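PDB 5VYM: beta-galactosidase BgaB from Bifidobacterium adolescentis, which hydrolyses terminal non-reducing beta-D-galactose residues, acting most strongly on Gal(beta1-4)Gal and oligosaccharides that contain it. Local coordinates for residues Met27-Trp32 with Glu127-Leu132. Numbering follows the deposited sequence.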
ATOM      1  N   MET B  27      -9.106 -28.839   5.547  1.00 58.63           N
ATOM      2  CA  MET B  27      -7.919 -29.655   5.332  1.00 54.32           C
ATOM      3  C   MET B  27      -7.364 -29.502   3.923  1.00 52.14           C
ATOM      4  O   MET B  27      -6.224 -29.907   3.673  1.00 63.48           O
ATOM      5  CB  MET B  27      -8.230 -31.126   5.611  1.00 60.70           C
ATOM      6  CG  MET B  27      -8.733 -31.413   7.020  1.00 62.70           C
ATOM      7  SD  MET B  27      -7.535 -31.037   8.315  1.00 58.30           S
ATOM      8  CE  MET B  27      -8.135 -29.453   8.903  1.00 57.67           C
ATOM      9  N   LYS B  28      -8.144 -28.934   2.999  1.00 45.09           N
ATOM     10  CA  LYS B  28      -7.647 -28.679   1.652  1.00 52.24           C
ATOM     11  C   LYS B  28      -6.570 -27.602   1.636  1.00 61.64           C
ATOM     12  O   LYS B  28      -5.775 -27.550   0.691  1.00 67.92           O
ATOM     13  CB  LYS B  28      -8.811 -28.289   0.738  1.00 59.31           C
ATOM     14  CG  LYS B  28      -8.464 -28.206  -0.744  1.00 61.78           C
ATOM     15  CD  LYS B  28      -7.933 -29.528  -1.270  1.00 58.69           C
ATOM     16  CE  LYS B  28      -7.807 -29.506  -2.788  1.00 58.94           C
ATOM     17  NZ  LYS B  28      -6.903 -28.423  -3.268  1.00 56.69           N
ATOM     18  N   LEU B  29      -6.523 -26.748   2.657  1.00 53.36           N
ATOM     19  CA  LEU B  29      -5.468 -25.747   2.773  1.00 43.03           C
ATOM     20  C   LEU B  29      -4.138 -26.448   3.016  1.00 47.18           C
ATOM     21  O   LEU B  29      -3.891 -26.971   4.107  1.00 48.66           O
ATOM     22  CB  LEU B  29      -5.788 -24.773   3.901  1.00 39.78           C
ATOM     23  CG  LEU B  29      -7.016 -23.887   3.691  1.00 47.61           C
ATOM     24  CD1 LEU B  29      -7.315 -23.071   4.940  1.00 47.64           C
ATOM     25  CD2 LEU B  29      -6.812 -22.980   2.485  1.00 30.53           C
ATOM     26  N   ASN B  30      -3.282 -26.466   1.996  1.00 47.00           N
ATOM     27  CA  ASN B  30      -1.981 -27.123   2.077  1.00 41.89           C
ATOM     28  C   ASN B  30      -0.982 -26.257   1.323  1.00 43.47           C
ATOM     29  O   ASN B  30      -1.082 -26.115   0.100  1.00 45.31           O
ATOM     30  CB  ASN B  30      -2.039 -28.537   1.497  1.00 41.82           C
ATOM     31  CG  ASN B  30      -0.798 -29.353   1.813  1.00 49.97           C
ATOM     32  OD1 ASN B  30       0.329 -28.886   1.655  1.00 46.26           O
ATOM     33  ND2 ASN B  30      -1.004 -30.585   2.268  1.00 57.02           N
ATOM     34  N   HIS B  31      -0.019 -25.685   2.048  1.00 37.96           N
ATOM     35  CA  HIS B  31       0.902 -24.736   1.430  1.00 40.36           C
ATOM     36  C   HIS B  31       1.781 -25.414   0.385  1.00 35.98           C
ATOM     37  O   HIS B  31       1.840 -24.975  -0.770  1.00 31.61           O
ATOM     38  CB  HIS B  31       1.763 -24.057   2.495  1.00 37.70           C
ATOM     39  CG  HIS B  31       2.837 -23.183   1.928  1.00 39.83           C
ATOM     40  ND1 HIS B  31       2.622 -22.342   0.857  1.00 38.22           N
ATOM     41  CD2 HIS B  31       4.136 -23.024   2.276  1.00 38.46           C
ATOM     42  CE1 HIS B  31       3.742 -21.701   0.572  1.00 39.69           C
ATOM     43  NE2 HIS B  31       4.676 -22.097   1.418  1.00 39.71           N
ATOM     44  N   TRP B  32       2.474 -26.488   0.772  1.00 33.69           N
ATOM     45  CA  TRP B  32       3.407 -27.122  -0.155  1.00 38.44           C
ATOM     46  C   TRP B  32       2.688 -27.756  -1.339  1.00 33.29           C
ATOM     47  O   TRP B  32       3.219 -27.751  -2.456  1.00 43.29           O
ATOM     48  CB  TRP B  32       4.257 -28.170   0.564  1.00 39.32           C
ATOM     49  CG  TRP B  32       5.205 -28.858  -0.365  1.00 39.52           C
ATOM     50  CD1 TRP B  32       5.152 -30.156  -0.779  1.00 37.88           C
ATOM     51  CD2 TRP B  32       6.334 -28.271  -1.023  1.00 39.05           C
ATOM     52  NE1 TRP B  32       6.189 -30.418  -1.643  1.00 41.44           N
ATOM     53  CE2 TRP B  32       6.928 -29.276  -1.811  1.00 38.58           C
ATOM     54  CE3 TRP B  32       6.903 -26.994  -1.018  1.00 47.73           C
ATOM     55  CZ2 TRP B  32       8.062 -29.046  -2.584  1.00 40.53           C
ATOM     56  CZ3 TRP B  32       8.030 -26.766  -1.786  1.00 48.37           C
ATOM     57  CH2 TRP B  32       8.597 -27.788  -2.559  1.00 44.05           C
ATOM     58  N   GLU B 127     -14.149  -8.516   4.546  1.00 31.18           N
ATOM     59  CA  GLU B 127     -14.262  -8.271   5.979  1.00 42.50           C
ATOM     60  C   GLU B 127     -13.526  -9.320   6.800  1.00 47.46           C
ATOM     61  O   GLU B 127     -12.962  -8.991   7.850  1.00 50.55           O
ATOM     62  CB  GLU B 127     -15.733  -8.212   6.393  1.00 43.17           C
ATOM     63  CG  GLU B 127     -16.434  -6.914   6.007  1.00 55.02           C
ATOM     64  CD  GLU B 127     -15.711  -5.678   6.523  1.00 69.64           C
ATOM     65  OE1 GLU B 127     -14.843  -5.139   5.801  1.00 68.08           O
ATOM     66  OE2 GLU B 127     -16.011  -5.245   7.655  1.00 75.37           O
ATOM     67  N   GLU B 128     -13.503 -10.568   6.341  1.00 46.97           N
ATOM     68  CA  GLU B 128     -12.793 -11.627   7.045  1.00 54.30           C
ATOM     69  C   GLU B 128     -12.610 -12.809   6.108  1.00 51.23           C
ATOM     70  O   GLU B 128     -13.277 -12.919   5.076  1.00 44.09           O
ATOM     71  CB  GLU B 128     -13.536 -12.060   8.315  1.00 52.38           C
ATOM     72  CG  GLU B 128     -14.921 -12.630   8.064  1.00 68.05           C
ATOM     73  CD  GLU B 128     -15.618 -13.049   9.343  1.00 84.08           C
ATOM     74  OE1 GLU B 128     -15.013 -12.894  10.425  1.00 88.04           O
ATOM     75  OE2 GLU B 128     -16.767 -13.530   9.268  1.00 87.92           O
ATOM     76  N   PHE B 129     -11.682 -13.686   6.484  1.00 46.08           N
ATOM     77  CA  PHE B 129     -11.491 -14.938   5.766  1.00 46.57           C
ATOM     78  C   PHE B 129     -12.757 -15.782   5.867  1.00 49.17           C
ATOM     79  O   PHE B 129     -13.246 -16.063   6.965  1.00 46.90           O
ATOM     80  CB  PHE B 129     -10.288 -15.683   6.347  1.00 44.31           C
ATOM     81  CG  PHE B 129      -9.858 -16.879   5.547  1.00 44.56           C
ATOM     82  CD1 PHE B 129      -9.520 -16.754   4.211  1.00 51.95           C
ATOM     83  CD2 PHE B 129      -9.754 -18.125   6.146  1.00 42.03           C
ATOM     84  CE1 PHE B 129      -9.110 -17.856   3.479  1.00 48.05           C
ATOM     85  CE2 PHE B 129      -9.344 -19.228   5.423  1.00 42.76           C
ATOM     86  CZ  PHE B 129      -9.020 -19.093   4.087  1.00 47.21           C
ATOM     87  N   ASN B 130     -13.298 -16.175   4.712  1.00 46.28           N
ATOM     88  CA  ASN B 130     -14.598 -16.848   4.666  1.00 58.01           C
ATOM     89  C   ASN B 130     -14.633 -17.715   3.406  1.00 58.85           C
ATOM     90  O   ASN B 130     -14.961 -17.236   2.319  1.00 58.11           O
ATOM     91  CB  ASN B 130     -15.734 -15.836   4.685  1.00 65.82           C
ATOM     92  CG  ASN B 130     -17.091 -16.480   4.507  1.00 72.40           C
ATOM     93  OD1 ASN B 130     -17.312 -17.616   4.925  1.00 77.95           O
ATOM     94  ND2 ASN B 130     -18.009 -15.756   3.876  1.00 75.09           N
ATOM     95  N   ILE B 131     -14.303 -18.993   3.573  1.00 58.40           N
ATOM     96  CA  ILE B 131     -14.263 -19.939   2.464  1.00 60.59           C
ATOM     97  C   ILE B 131     -15.485 -20.841   2.524  1.00 64.88           C
ATOM     98  O   ILE B 131     -16.004 -21.158   3.602  1.00 58.27           O
ATOM     99  CB  ILE B 131     -12.961 -20.768   2.470  1.00 56.05           C
ATOM    100  CG1 ILE B 131     -12.743 -21.419   3.838  1.00 51.74           C
ATOM    101  CG2 ILE B 131     -11.775 -19.901   2.081  1.00 47.95           C
ATOM    102  CD1 ILE B 131     -11.486 -22.257   3.917  1.00 50.70           C
ATOM    103  N   LEU B 132     -15.951 -21.261   1.351  1.00 74.06           N
ATOM    104  CA  LEU B 132     -17.100 -22.142   1.227  1.00 82.40           C
ATOM    105  C   LEU B 132     -16.748 -23.308   0.315  1.00 88.09           C
ATOM    106  O   LEU B 132     -15.801 -23.244  -0.472  1.00 86.27           O
ATOM    107  CB  LEU B 132     -18.326 -21.400   0.678  1.00 86.01           C
ATOM    108  CG  LEU B 132     -18.885 -20.270   1.542  1.00 87.10           C
ATOM    109  CD1 LEU B 132     -20.036 -19.574   0.834  1.00 85.43           C
ATOM    110  CD2 LEU B 132     -19.324 -20.799   2.901  1.00 80.02           C
TER
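In the trimerisation domain, the part of this family 42 glycoside hydrolase that was crystallised, the loop leading into helix 31-44 meets the subunit-bridging segment 127-132 through Leu29, Phe129 and Ile131. A single methyl, Leu29 CD1, makes both of the close approaches between the segments. Leu29 CD1 lies 4.4 Å from Phe129 CE2 and reaches the ring at its edge, near the ring plane, rather than over a face. The same methyl meets Ile131 in a tip-to-tip approach, with Leu29 CD1 4.4 Å from Ile131 CD1. Both distances are long for van der Waals contact, and the two segments bury just 82 Å² between them, so this is a light apolar touch. With CG1 set between the backbone N and C (chi1 52°) and CD1 extended beyond it (chi2 180°), Ile131 sends its longer branch toward the leucine. Its other branch, Ile131 CG2, sits over one face of the Phe129 ring near its rim, 3.5 Å from Phe129 CZ, so the ring meets isoleucine on a face and leucine at its edge. Leu24 and Ala95 also pack on the buried Leu29, and Leu98 on Phe129.

The two backbones remain well apart, 10.5 Å between Leu29 CA and Ile131 CA. Immediately after the leucine, Asn30 takes the N-cap position, its OD1 accepting a hydrogen bond from His33 N. Segment 127-132 looks to the second subunit as well: Ile131 and Leu132 pair antiparallel with a strand there, while Asn130 N bonds to Gln163 OE1 of that neighbouring subunit. The example illustrates how sparse side-chain packing can link a pre-helix loop to an intersubunit beta strand, beside the parallel four-stranded alpha/beta core consistent with the glutamine amidotransferase-like fold of this domain's clan.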